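Local coordinates for putative regulatory protein SCO4313 (Streptomyces coelicolor, PDB 2OI8) that probably binds DNA at regulatory sequences and controls transcription, as other members of the TetR family of helix-turn-helix regulators do, at residues 22-26 / 66-70; 26-30 / 105-109; 74-79 / 95-99; 152-157 / 170-174; 175-179 / 212-216. One frame throughout, in Å; residues are numbered along the deposited sequence.

Contacts 1 and 2 share Trp26 and helix 14-32, and together they join the presumed DNA-binding end of the chain to helices 60-84 and 104-111; contact 1 is partly buried and adds a salt bridge, contact 2 lies at the surface and is mainly apolar. Contact 3, nearest the chain's centre, pairs helix 60-84 with helix 89-102 around a buried tryptophan that donates one hydrogen bond. At the other end of the molecule, contacts 4 and 5 both use helix 170-191 and touch each other through Phe152 and Leu177. Contact 4, buried, mixes an aromatic pair with a serine-carboxylate bond; contact 5 packs one buried leucine on helix 170-191, while a poorly ordered C-terminal tail lies by an arginine.

Contact 1. Residues 22-26 / 66-70; sequences KDHAW and ELIRD
Lys22 reaches from helix 14-32, the first helix of the TetR-type DNA-binding domain, to Asp70 on the long helix 60-84 that leads out of that domain. The two segments cross almost perpendicularly, at 91°. One charged pair spans them: Lys22 NZ donates to Asp70 OD2 at 2.8 Å in a salt bridge, meeting the syn lone pair of that oxygen. The lysine chain turns about its CG-CD bond (chi3 -65°), which brings NZ round to the carboxylate. With an alanine here, Asp70 would probably lose its mate across the helices, and Leu67 part of its cover.

The remaining contacts are apolar and gather on Leu67. Its two methyls divide the work: CD1 meets Ala25 CB at 4.0 Å, while CD2 is wedged between the aliphatic part of Lys22, with CG 3.8 Å away, and the indole of Trp26. Leu63, one turn earlier on helix 60-84, also packs on Lys22 and Ala25, and Ile42 of the predicted helix-turn-helix closes on Ala25. Leu67 lies alongside the indole, pointing the other way, with its CD2 3.5 Å from Trp26 NE1.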
# COMPACT_ATOMS: atom_id res chain seq x y z
N LYS A 22 2.39 -22.67 -8.90
CA LYS A 22 2.54 -21.41 -8.18
C LYS A 22 3.29 -20.39 -9.01
O LYS A 22 2.84 -19.24 -9.10
CB LYS A 22 3.19 -21.62 -6.81
CG LYS A 22 2.19 -22.21 -5.83
CD LYS A 22 2.65 -22.17 -4.39
CE LYS A 22 3.88 -23.05 -4.19
NZ LYS A 22 4.06 -23.27 -2.74
N ASP A 23 4.39 -20.83 -9.64
CA ASP A 23 5.09 -20.04 -10.65
C ASP A 23 4.16 -19.44 -11.70
O ASP A 23 4.15 -18.23 -11.87
CB ASP A 23 6.17 -20.86 -11.36
CG ASP A 23 7.53 -20.73 -10.70
OD1 ASP A 23 7.62 -20.14 -9.61
OD2 ASP A 23 8.52 -21.21 -11.28
N HIS A 24 3.36 -20.26 -12.39
CA HIS A 24 2.46 -19.67 -13.39
C HIS A 24 1.45 -18.72 -12.79
O HIS A 24 1.03 -17.77 -13.46
CB HIS A 24 1.77 -20.74 -14.24
CG HIS A 24 2.74 -21.57 -15.01
ND1 HIS A 24 3.58 -21.04 -15.96
CD2 HIS A 24 3.05 -22.89 -14.92
CE1 HIS A 24 4.35 -22.00 -16.44
NE2 HIS A 24 4.05 -23.13 -15.83
N ALA A 25 1.08 -18.97 -11.54
CA ALA A 25 0.13 -18.12 -10.82
C ALA A 25 0.69 -16.71 -10.65
O ALA A 25 -0.03 -15.74 -10.83
CB ALA A 25 -0.24 -18.73 -9.48
N TRP A 26 1.98 -16.58 -10.35
CA TRP A 26 2.58 -15.26 -10.31
C TRP A 26 2.47 -14.58 -11.68
O TRP A 26 2.08 -13.41 -11.73
CB TRP A 26 4.02 -15.30 -9.78
CG TRP A 26 4.06 -15.67 -8.31
CD1 TRP A 26 4.42 -16.88 -7.76
CD2 TRP A 26 3.71 -14.82 -7.20
NE1 TRP A 26 4.32 -16.83 -6.38
CE2 TRP A 26 3.89 -15.58 -6.01
CE3 TRP A 26 3.28 -13.48 -7.09
CZ2 TRP A 26 3.64 -15.06 -4.75
CZ3 TRP A 26 3.03 -12.97 -5.83
CH2 TRP A 26 3.22 -13.76 -4.68
N GLU A 66 -1.96 -20.19 -0.31
CA GLU A 66 -0.58 -20.70 -0.36
C GLU A 66 0.44 -19.66 -0.85
O GLU A 66 1.59 -19.61 -0.36
CB GLU A 66 -0.46 -21.97 -1.22
CG GLU A 66 -0.74 -23.29 -0.49
CD GLU A 66 -0.23 -23.30 0.97
OE1 GLU A 66 1.01 -23.26 1.18
OE2 GLU A 66 -1.07 -23.33 1.90
N LEU A 67 0.04 -18.86 -1.84
CA LEU A 67 0.88 -17.76 -2.30
C LEU A 67 1.08 -16.74 -1.17
O LEU A 67 2.20 -16.32 -0.90
CB LEU A 67 0.28 -17.11 -3.55
CG LEU A 67 0.10 -17.95 -4.82
CD1 LEU A 67 -0.54 -17.09 -5.88
CD2 LEU A 67 1.42 -18.56 -5.35
N ILE A 68 -0.00 -16.38 -0.47
CA ILE A 68 0.11 -15.50 0.72
C ILE A 68 1.07 -16.07 1.81
O ILE A 68 1.94 -15.34 2.31
CB ILE A 68 -1.29 -15.07 1.28
CG1 ILE A 68 -1.97 -14.10 0.32
CG2 ILE A 68 -1.17 -14.36 2.62
CD1 ILE A 68 -3.43 -13.91 0.57
N ARG A 69 0.94 -17.36 2.12
CA ARG A 69 1.81 -18.07 3.09
C ARG A 69 3.28 -18.03 2.67
O ARG A 69 4.17 -17.75 3.50
CB ARG A 69 1.33 -19.53 3.26
CG ARG A 69 1.95 -20.34 4.42
CD ARG A 69 1.22 -21.72 4.71
NE ARG A 69 -0.25 -21.61 4.66
CZ ARG A 69 -1.11 -22.19 5.49
NH1 ARG A 69 -0.69 -22.94 6.51
NH2 ARG A 69 -2.42 -22.00 5.32
N ASP A 70 3.52 -18.30 1.39
CA ASP A 70 4.85 -18.29 0.79
C ASP A 70 5.45 -16.91 0.89
O ASP A 70 6.64 -16.76 1.15
CB ASP A 70 4.80 -18.67 -0.70
CG ASP A 70 4.73 -20.17 -0.93
OD1 ASP A 70 4.87 -20.95 0.03
OD2 ASP A 70 4.54 -20.58 -2.09

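Contact 2. Residues 26-30 / 105-109; sequences WEQIA and QRYFL
Trp26 pushes the six-membered end of its indole against helix 104-111, where Leu109 crosses it at about a right angle. This is a joint between the DNA-binding and C-terminal regions of a TetR-family regulator, and its helix segments cross at 82°. The leading ring atom is CH2, 3.4 Å from Leu109 CD2. Next to it, Trp26 CZ3 lies 3.8 Å from Arg106 CA, and the carbonyl oxygen of Gln105 sits at the indole edge, near its plane. An alanine in place of Trp26 would probably leave a gap against helix 104-111, with Leu109 CD2 lacking its aromatic neighbour.

Leu109 touches two residues of helix 14-32, Trp26 and Ile29. Its CG stands anti to the backbone N (chi1 -172°), and the two methyls part: CD2 goes to the indole, CD1 to Ile29 CD1 at 4.1 Å, again with the side chains nearly perpendicular. Arg106 offers only its near end to the indole; its guanidinium turns off to the Trp99 carbonyl oxygen. Leu67 of helix 60-84 also packs on Ile29. The Gln105 chain folds about its CB-CG bond (chi2 -52°), and its OE1 lies 4.1 Å from Ile29 CG2.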
# COMPACT_ATOMS: atom_id res chain seq x y z
N TRP A 26 1.98 -16.58 -10.35
CA TRP A 26 2.58 -15.26 -10.31
C TRP A 26 2.47 -14.58 -11.68
O TRP A 26 2.08 -13.41 -11.73
CB TRP A 26 4.02 -15.30 -9.78
CG TRP A 26 4.06 -15.67 -8.31
CD1 TRP A 26 4.42 -16.88 -7.76
CD2 TRP A 26 3.71 -14.82 -7.20
NE1 TRP A 26 4.32 -16.83 -6.38
CE2 TRP A 26 3.89 -15.58 -6.01
CE3 TRP A 26 3.28 -13.48 -7.09
CZ2 TRP A 26 3.64 -15.06 -4.75
CZ3 TRP A 26 3.03 -12.97 -5.83
CH2 TRP A 26 3.22 -13.76 -4.68
N GLU A 27 2.77 -15.30 -12.77
CA GLU A 27 2.69 -14.73 -14.13
C GLU A 27 1.31 -14.09 -14.36
O GLU A 27 1.22 -12.91 -14.72
CB GLU A 27 2.96 -15.78 -15.23
CG GLU A 27 4.42 -16.14 -15.44
CD GLU A 27 4.64 -17.36 -16.38
OE1 GLU A 27 3.79 -18.31 -16.45
OE2 GLU A 27 5.68 -17.37 -17.06
N GLN A 28 0.25 -14.88 -14.12
CA GLN A 28 -1.13 -14.40 -14.23
C GLN A 28 -1.42 -13.22 -13.31
O GLN A 28 -2.19 -12.33 -13.67
CB GLN A 28 -2.14 -15.51 -13.93
CG GLN A 28 -2.34 -16.52 -15.03
CD GLN A 28 -3.57 -17.37 -14.81
OE1 GLN A 28 -3.56 -18.58 -15.05
NE2 GLN A 28 -4.64 -16.74 -14.33
N ILE A 29 -0.85 -13.24 -12.10
CA ILE A 29 -1.01 -12.12 -11.17
C ILE A 29 -0.31 -10.92 -11.79
O ILE A 29 -0.93 -9.87 -11.98
CB ILE A 29 -0.43 -12.43 -9.76
CG1 ILE A 29 -1.24 -13.55 -9.10
CG2 ILE A 29 -0.40 -11.16 -8.87
CD1 ILE A 29 -0.87 -13.73 -7.63
N ALA A 30 0.97 -11.10 -12.13
CA ALA A 30 1.76 -10.06 -12.76
C ALA A 30 1.00 -9.41 -13.91
O ALA A 30 0.75 -8.21 -13.89
CB ALA A 30 3.11 -10.61 -13.23
N GLN A 105 5.58 -7.58 -6.74
CA GLN A 105 4.32 -8.30 -6.86
C GLN A 105 4.07 -9.08 -5.60
O GLN A 105 2.93 -9.11 -5.11
CB GLN A 105 4.30 -9.24 -8.07
CG GLN A 105 4.26 -8.54 -9.39
CD GLN A 105 3.14 -7.51 -9.47
OE1 GLN A 105 1.95 -7.81 -9.23
NE2 GLN A 105 3.51 -6.29 -9.82
N ARG A 106 5.13 -9.68 -5.07
CA ARG A 106 5.01 -10.40 -3.81
C ARG A 106 4.67 -9.43 -2.66
O ARG A 106 3.82 -9.75 -1.81
CB ARG A 106 6.30 -11.15 -3.54
CG ARG A 106 6.28 -12.06 -2.34
CD ARG A 106 7.66 -12.70 -2.18
NE ARG A 106 8.72 -11.68 -2.18
CZ ARG A 106 10.02 -11.96 -2.24
NH1 ARG A 106 10.43 -13.22 -2.29
NH2 ARG A 106 10.92 -10.98 -2.24
N TYR A 107 5.29 -8.25 -2.63
CA TYR A 107 5.03 -7.26 -1.60
C TYR A 107 3.54 -6.91 -1.59
O TYR A 107 2.89 -6.87 -0.53
CB TYR A 107 5.89 -6.00 -1.85
CG TYR A 107 5.66 -4.85 -0.86
CD1 TYR A 107 4.70 -3.88 -1.12
CD2 TYR A 107 6.41 -4.75 0.34
CE1 TYR A 107 4.45 -2.81 -0.21
CE2 TYR A 107 6.19 -3.67 1.26
CZ TYR A 107 5.20 -2.73 0.97
OH TYR A 107 4.95 -1.67 1.83
N PHE A 108 2.99 -6.68 -2.78
CA PHE A 108 1.63 -6.19 -2.89
C PHE A 108 0.56 -7.23 -2.66
O PHE A 108 -0.56 -6.89 -2.31
CB PHE A 108 1.41 -5.52 -4.24
CG PHE A 108 2.00 -4.14 -4.33
CD1 PHE A 108 1.70 -3.17 -3.36
CD2 PHE A 108 2.84 -3.79 -5.40
CE1 PHE A 108 2.24 -1.85 -3.46
CE2 PHE A 108 3.38 -2.49 -5.52
CZ PHE A 108 3.08 -1.52 -4.55
N LEU A 109 0.90 -8.50 -2.83
CA LEU A 109 -0.05 -9.55 -2.49
C LEU A 109 -0.33 -9.50 -0.96
O LEU A 109 -1.45 -9.72 -0.52
CB LEU A 109 0.50 -10.90 -2.98
CG LEU A 109 -0.44 -12.12 -2.88
CD1 LEU A 109 -1.57 -12.15 -3.94
CD2 LEU A 109 0.37 -13.40 -2.91

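Contact 3. Residues 74-79 / 95-99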
# COMPACT_ATOMS: atom_id res chain seq x y z
N SER A 74 8.96 -15.85 3.15
CA SER A 74 10.18 -15.26 2.65
C SER A 74 10.42 -13.89 3.29
O SER A 74 11.57 -13.48 3.45
CB SER A 74 10.18 -15.15 1.13
OG SER A 74 9.01 -14.49 0.69
N GLN A 75 9.37 -13.19 3.68
CA GLN A 75 9.58 -11.96 4.42
C GLN A 75 10.25 -12.27 5.78
O GLN A 75 11.18 -11.59 6.22
CB GLN A 75 8.28 -11.18 4.61
CG GLN A 75 8.54 -9.78 5.14
CD GLN A 75 7.28 -9.09 5.62
OE1 GLN A 75 6.36 -9.73 6.13
NE2 GLN A 75 7.24 -7.77 5.48
N ALA A 76 9.78 -13.33 6.42
CA ALA A 76 10.33 -13.77 7.69
C ALA A 76 11.78 -14.25 7.54
O ALA A 76 12.60 -14.01 8.42
CB ALA A 76 9.47 -14.85 8.28
N ASP A 77 12.09 -14.91 6.42
CA ASP A 77 13.42 -15.46 6.21
C ASP A 77 14.41 -14.33 6.06
O ASP A 77 15.48 -14.34 6.67
CB ASP A 77 13.44 -16.34 4.97
CG ASP A 77 12.68 -17.64 5.15
OD1 ASP A 77 12.18 -17.91 6.27
OD2 ASP A 77 12.58 -18.41 4.17
N SER A 78 14.04 -13.35 5.25
CA SER A 78 14.84 -12.17 5.05
C SER A 78 15.20 -11.54 6.40
O SER A 78 16.38 -11.30 6.69
CB SER A 78 14.10 -11.17 4.16
OG SER A 78 14.93 -10.05 3.88
N LEU A 79 14.20 -11.31 7.23
CA LEU A 79 14.40 -10.67 8.53
C LEU A 79 15.10 -11.54 9.56
O LEU A 79 15.88 -11.03 10.37
CB LEU A 79 13.09 -10.16 9.08
CG LEU A 79 12.81 -8.71 8.71
CD1 LEU A 79 12.94 -8.44 7.21
CD2 LEU A 79 11.44 -8.38 9.18
N ALA A 95 17.08 -5.17 5.25
CA ALA A 95 16.57 -6.48 4.84
C ALA A 95 15.16 -6.31 4.23
O ALA A 95 14.86 -6.82 3.13
CB ALA A 95 16.52 -7.41 6.05
N LEU A 96 14.33 -5.56 4.93
CA LEU A 96 12.96 -5.34 4.50
C LEU A 96 12.88 -4.62 3.14
O LEU A 96 12.02 -4.94 2.34
CB LEU A 96 12.17 -4.57 5.59
CG LEU A 96 10.69 -4.26 5.25
CD1 LEU A 96 9.86 -5.56 4.98
CD2 LEU A 96 10.01 -3.36 6.31
N ARG A 97 13.81 -3.67 2.89
CA ARG A 97 13.81 -2.86 1.67
C ARG A 97 14.07 -3.73 0.46
O ARG A 97 13.34 -3.66 -0.54
CB ARG A 97 14.85 -1.72 1.74
CG ARG A 97 14.80 -0.75 0.55
CD ARG A 97 15.48 0.60 0.81
NE ARG A 97 15.49 1.40 -0.41
CZ ARG A 97 14.48 2.20 -0.78
NH1 ARG A 97 13.42 2.32 -0.01
NH2 ARG A 97 14.52 2.90 -1.92
N ALA A 98 15.09 -4.57 0.58
CA ALA A 98 15.54 -5.43 -0.53
C ALA A 98 14.54 -6.52 -0.84
O ALA A 98 14.26 -6.80 -2.00
CB ALA A 98 16.91 -6.03 -0.20
N TRP A 99 13.99 -7.12 0.22
CA TRP A 99 12.91 -8.09 0.06
C TRP A 99 11.74 -7.42 -0.69
O TRP A 99 11.18 -8.00 -1.65
CB TRP A 99 12.46 -8.64 1.42
CG TRP A 99 11.30 -9.57 1.28
CD1 TRP A 99 11.35 -10.91 1.05
CD2 TRP A 99 9.90 -9.23 1.35
NE1 TRP A 99 10.08 -11.43 0.96
CE2 TRP A 99 9.17 -10.42 1.13
CE3 TRP A 99 9.20 -8.03 1.55
CZ2 TRP A 99 7.78 -10.45 1.13
CZ3 TRP A 99 7.82 -8.06 1.54
CH2 TRP A 99 7.13 -9.27 1.34
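The segments 74-79 of helix 60-84 and 95-99 of helix 89-102 run roughly antiparallel, at 141° with their axes 9.2 Å apart, and their backbones come nearest at Ser78 and Ala95, where the CA atoms are 6.0 Å from each other. Trp99 is the main side chain in the interface. It swings out beside its own carbonyl carbon, which carries the indole across to helix 60-84 and lays one face against Gln75. There Gln75 CA sits 3.7 Å from the centroid of the five-membered ring, 21° off the ring normal, a CH-pi contact. Gln75 CB follows above the same face, toward the rim, 3.6 Å from Trp99 CZ2.

At the indole edge, Trp99 NE1 donates to Ser74 OG at 3.3 Å. The bond is nearly straight, 169° at the hydrogen, and the oxygen lies in the ring plane, so this bond helps to fix the rotation of the ring. Ser74 OG also bonds the carbonyl oxygen of Ala71, one turn back in its own helix. In this all-helical fold of the TetR family, helix 60-84 is the long connector out of the DNA-binding domain, and helix 89-102 folds back along it. Tyr107 of helix 104-111 packs on Trp99, and Trp180 of helix 170-191 on Gln75.

Further along, Ser78, Leu79 and Ala95 make the contact. Ser78 OG lies 3.8 Å from Trp99 CB, and Leu79 CD1 rests 3.9 Å from Ala95 CB. Beside the glutamine amide, Leu96 CD1 lies 3.5 Å from Gln75 NE2.

Contact 4. Residues 152-157 / 170-174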
# COMPACT_ATOMS: atom_id res chain seq x y z
N PHE A 152 -0.17 5.77 23.76
CA PHE A 152 -0.32 4.52 23.01
C PHE A 152 0.27 3.31 23.73
O PHE A 152 -0.35 2.23 23.75
CB PHE A 152 0.24 4.65 21.60
CG PHE A 152 -0.06 3.46 20.71
CD1 PHE A 152 -1.36 2.94 20.60
CD2 PHE A 152 0.96 2.87 19.94
CE1 PHE A 152 -1.64 1.84 19.76
CE2 PHE A 152 0.70 1.77 19.08
CZ PHE A 152 -0.60 1.26 19.00
N ASP A 153 1.46 3.50 24.34
CA ASP A 153 2.09 2.50 25.22
C ASP A 153 1.10 2.01 26.28
O ASP A 153 0.94 0.80 26.48
CB ASP A 153 3.36 3.05 25.91
CG ASP A 153 4.32 3.74 24.93
OD1 ASP A 153 4.49 3.27 23.79
OD2 ASP A 153 4.92 4.76 25.33
N ALA A 154 0.42 2.94 26.95
CA ALA A 154 -0.58 2.59 27.97
C ALA A 154 -1.64 1.64 27.41
O ALA A 154 -2.02 0.66 28.07
CB ALA A 154 -1.25 3.85 28.51
N HIS A 155 -2.12 1.95 26.21
CA HIS A 155 -3.06 1.08 25.52
C HIS A 155 -2.47 -0.31 25.27
O HIS A 155 -3.15 -1.32 25.47
CB HIS A 155 -3.44 1.73 24.20
CG HIS A 155 -4.23 0.85 23.28
ND1 HIS A 155 -5.57 0.58 23.48
CD2 HIS A 155 -3.87 0.20 22.15
CE1 HIS A 155 -6.00 -0.20 22.50
NE2 HIS A 155 -4.99 -0.45 21.69
N LEU A 156 -1.21 -0.35 24.86
CA LEU A 156 -0.55 -1.58 24.45
C LEU A 156 -0.34 -2.59 25.58
O LEU A 156 -0.14 -3.79 25.31
CB LEU A 156 0.79 -1.25 23.80
CG LEU A 156 0.92 -1.16 22.27
CD1 LEU A 156 -0.37 -0.73 21.60
CD2 LEU A 156 2.06 -0.23 21.89
N ASP A 157 -0.37 -2.12 26.82
CA ASP A 157 -0.16 -2.98 27.99
C ASP A 157 -1.31 -3.95 28.16
O ASP A 157 -1.12 -5.08 28.62
CB ASP A 157 0.00 -2.14 29.26
CG ASP A 157 1.40 -1.58 29.42
OD1 ASP A 157 2.08 -1.95 30.42
OD2 ASP A 157 1.83 -0.78 28.56
N SER A 170 5.96 -2.02 26.85
CA SER A 170 5.11 -1.70 25.73
C SER A 170 5.70 -0.66 24.79
O SER A 170 5.30 -0.59 23.63
CB SER A 170 3.73 -1.27 26.22
OG SER A 170 2.96 -2.40 26.59
N SER A 171 6.65 0.15 25.27
CA SER A 171 7.32 1.14 24.41
C SER A 171 8.12 0.48 23.29
O SER A 171 8.21 1.02 22.18
CB SER A 171 8.21 2.09 25.21
OG SER A 171 9.01 1.39 26.14
N ALA A 172 8.66 -0.70 23.58
CA ALA A 172 9.34 -1.51 22.57
C ALA A 172 8.35 -2.01 21.54
O ALA A 172 8.67 -2.06 20.36
CB ALA A 172 10.08 -2.67 23.22
N LEU A 173 7.14 -2.37 21.97
CA LEU A 173 6.12 -2.81 21.01
C LEU A 173 5.66 -1.64 20.16
O LEU A 173 5.44 -1.78 18.95
CB LEU A 173 4.91 -3.46 21.70
CG LEU A 173 5.02 -4.67 22.64
CD1 LEU A 173 3.65 -5.32 22.82
CD2 LEU A 173 6.02 -5.69 22.15
N HIS A 174 5.52 -0.48 20.80
CA HIS A 174 5.18 0.77 20.12
C HIS A 174 6.24 1.11 19.07
O HIS A 174 5.91 1.39 17.90
CB HIS A 174 5.07 1.89 21.15
CG HIS A 174 4.66 3.21 20.57
ND1 HIS A 174 4.59 3.44 19.21
CD2 HIS A 174 4.34 4.38 21.16
CE1 HIS A 174 4.23 4.69 18.99
NE2 HIS A 174 4.08 5.28 20.17
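His174 faces helix 151-158 along the whole length of its side chain. Its CB lies 3.8 Å from Leu156 CD2, a methyl that also reaches over the backbone N of His174. From there the side chain sends its imidazole toward Phe152. The ring is met on one face by Phe152 CD2, which sits over its centre: ND1 is 3.7 Å from that carbon, and CG, CE1 and NE2 are scarcely farther. With the planes at 89° and the centroids 5.1 Å apart, this is a T-shaped pair, the edge of the phenylalanine directed at the face of the histidine. Asp153 comes up at the imidazole edge, its carboxylate plane turned well away from that of the ring; the modelled spacing there is doubtful.

The two segments cross at 110° in the C-terminal domain of this TetR-type regulator, close to the dimer partner. Leu205 and Ala208 of the second subunit pack on Phe152 and His174, and Phe200 of that subunit on Leu156, so the aromatic pair is part of the subunit interface.

At the other end of the contact, the CB of Ser170 is directed toward helix 151-158. It is 3.5 Å from the carbonyl oxygen of Asp153, and Ser170 OG donates to Asp157 OD2 at 2.8 Å. The hydroxyl approaches from above the carboxylate plane, 75° out of it. Alongside, Leu156 CB is 3.7 Å from Ser170 OG, and Leu156 CD2 approaches Leu173 CB at 4.3 Å.

Contact 5. Residues 175-179 / 212-216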
# COMPACT_ATOMS: atom_id res chain seq x y z
N ARG A 175 7.50 1.08 19.47
CA ARG A 175 8.59 1.27 18.53
C ARG A 175 8.53 0.27 17.36
O ARG A 175 8.67 0.67 16.21
CB ARG A 175 9.92 1.18 19.25
CG ARG A 175 11.10 1.34 18.32
CD ARG A 175 12.36 1.37 19.11
NE ARG A 175 12.39 2.54 19.97
CZ ARG A 175 13.49 3.27 20.16
NH1 ARG A 175 14.62 2.91 19.54
NH2 ARG A 175 13.45 4.34 20.94
N ALA A 176 8.32 -1.01 17.65
CA ALA A 176 8.19 -2.04 16.59
C ALA A 176 7.09 -1.73 15.56
O ALA A 176 7.29 -1.84 14.35
CB ALA A 176 7.99 -3.42 17.20
N LEU A 177 5.92 -1.37 16.05
CA LEU A 177 4.79 -0.99 15.19
C LEU A 177 5.14 0.24 14.34
O LEU A 177 4.81 0.27 13.17
CB LEU A 177 3.54 -0.74 16.05
CG LEU A 177 3.00 -1.97 16.80
CD1 LEU A 177 1.89 -1.57 17.71
CD2 LEU A 177 2.51 -3.02 15.83
N SER A 178 5.82 1.22 14.92
CA SER A 178 6.31 2.42 14.22
C SER A 178 7.35 2.15 13.12
O SER A 178 7.34 2.80 12.07
CB SER A 178 6.92 3.42 15.20
OG SER A 178 5.91 4.24 15.76
N PHE A 179 8.25 1.22 13.40
CA PHE A 179 9.21 0.76 12.41
C PHE A 179 8.43 0.14 11.23
O PHE A 179 8.64 0.48 10.07
CB PHE A 179 10.14 -0.24 13.12
CG PHE A 179 11.08 -0.99 12.23
CD1 PHE A 179 10.66 -2.12 11.53
CD2 PHE A 179 12.43 -0.63 12.15
CE1 PHE A 179 11.53 -2.82 10.73
CE2 PHE A 179 13.31 -1.34 11.36
CZ PHE A 179 12.86 -2.44 10.65
N ASP A 212 15.72 8.66 11.92
CA ASP A 212 14.72 9.34 12.77
C ASP A 212 14.04 8.41 13.78
O ASP A 212 13.54 8.84 14.82
CB ASP A 212 13.65 9.92 11.85
CG ASP A 212 12.95 11.12 12.43
OD1 ASP A 212 12.31 11.00 13.50
OD2 ASP A 212 12.99 12.18 11.78
N LEU A 213 14.03 7.13 13.45
CA LEU A 213 13.27 6.12 14.17
C LEU A 213 14.17 5.41 15.17
O LEU A 213 13.74 5.01 16.25
CB LEU A 213 12.70 5.14 13.15
CG LEU A 213 12.06 3.81 13.46
CD1 LEU A 213 10.72 3.98 14.16
CD2 LEU A 213 11.89 3.11 12.13
N LEU A 214 15.44 5.25 14.78
CA LEU A 214 16.44 4.59 15.59
C LEU A 214 16.79 5.47 16.80
O LEU A 214 17.41 6.53 16.65
CB LEU A 214 17.67 4.31 14.71
CG LEU A 214 18.26 2.90 14.65
CD1 LEU A 214 19.03 2.72 13.35
CD2 LEU A 214 19.16 2.62 15.86
N GLY A 215 16.37 5.02 17.99
CA GLY A 215 16.56 5.71 19.28
C GLY A 215 16.47 7.23 19.27
O GLY A 215 17.45 7.90 19.62
N PRO A 216 15.27 7.79 18.94
CA PRO A 216 15.26 9.19 18.49
C PRO A 216 15.34 10.19 19.65
O PRO A 216 14.51 10.14 20.59
CB PRO A 216 13.91 9.31 17.74
CG PRO A 216 12.99 8.31 18.46
CD PRO A 216 13.90 7.22 19.06
OXT PRO A 216 16.24 11.05 19.66
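The guanidinium of Arg175 has the carbonyl oxygen of Leu213 over one face, 4.0 Å above its plane and toward the rim. Gly215 and Pro216 approach it obliquely; Arg175 NH2 is 3.5 Å from Pro216 CD. Arg175 NH1 and Gly215 N, 3.1 Å apart, are both donors and do not bond. The arginine chain is extended as far as CD and then turns about its CG-CD bond (chi3 -65°). No bond joins the guanidinium to this tail, and since Gly215 and Pro216 are poorly ordered, the contact is probably loose.

The phenyl ring of Phe179 is met obliquely by Leu213 CD2, 3.8 Å from Phe179 CD2, the two side chains crossing at about a right angle. The same methyl lies 3.6 Å from Phe179 CA, while Leu213 CD1 touches Ser178 CB at 4.0 Å. Leu213 rests both methyls on helix 170-191.

Here the C-terminal part of the last helix of the TetR-type C-terminal domain, 202-213, and the tail after it lie against helix 170-191. Ser178 OG bonds Glu209 of the second subunit, which places the contact at the dimer interface. Ile135 of helix 129-139 packs on Phe179, as do Leu89, Leu92 and Ala93 of helix 89-102.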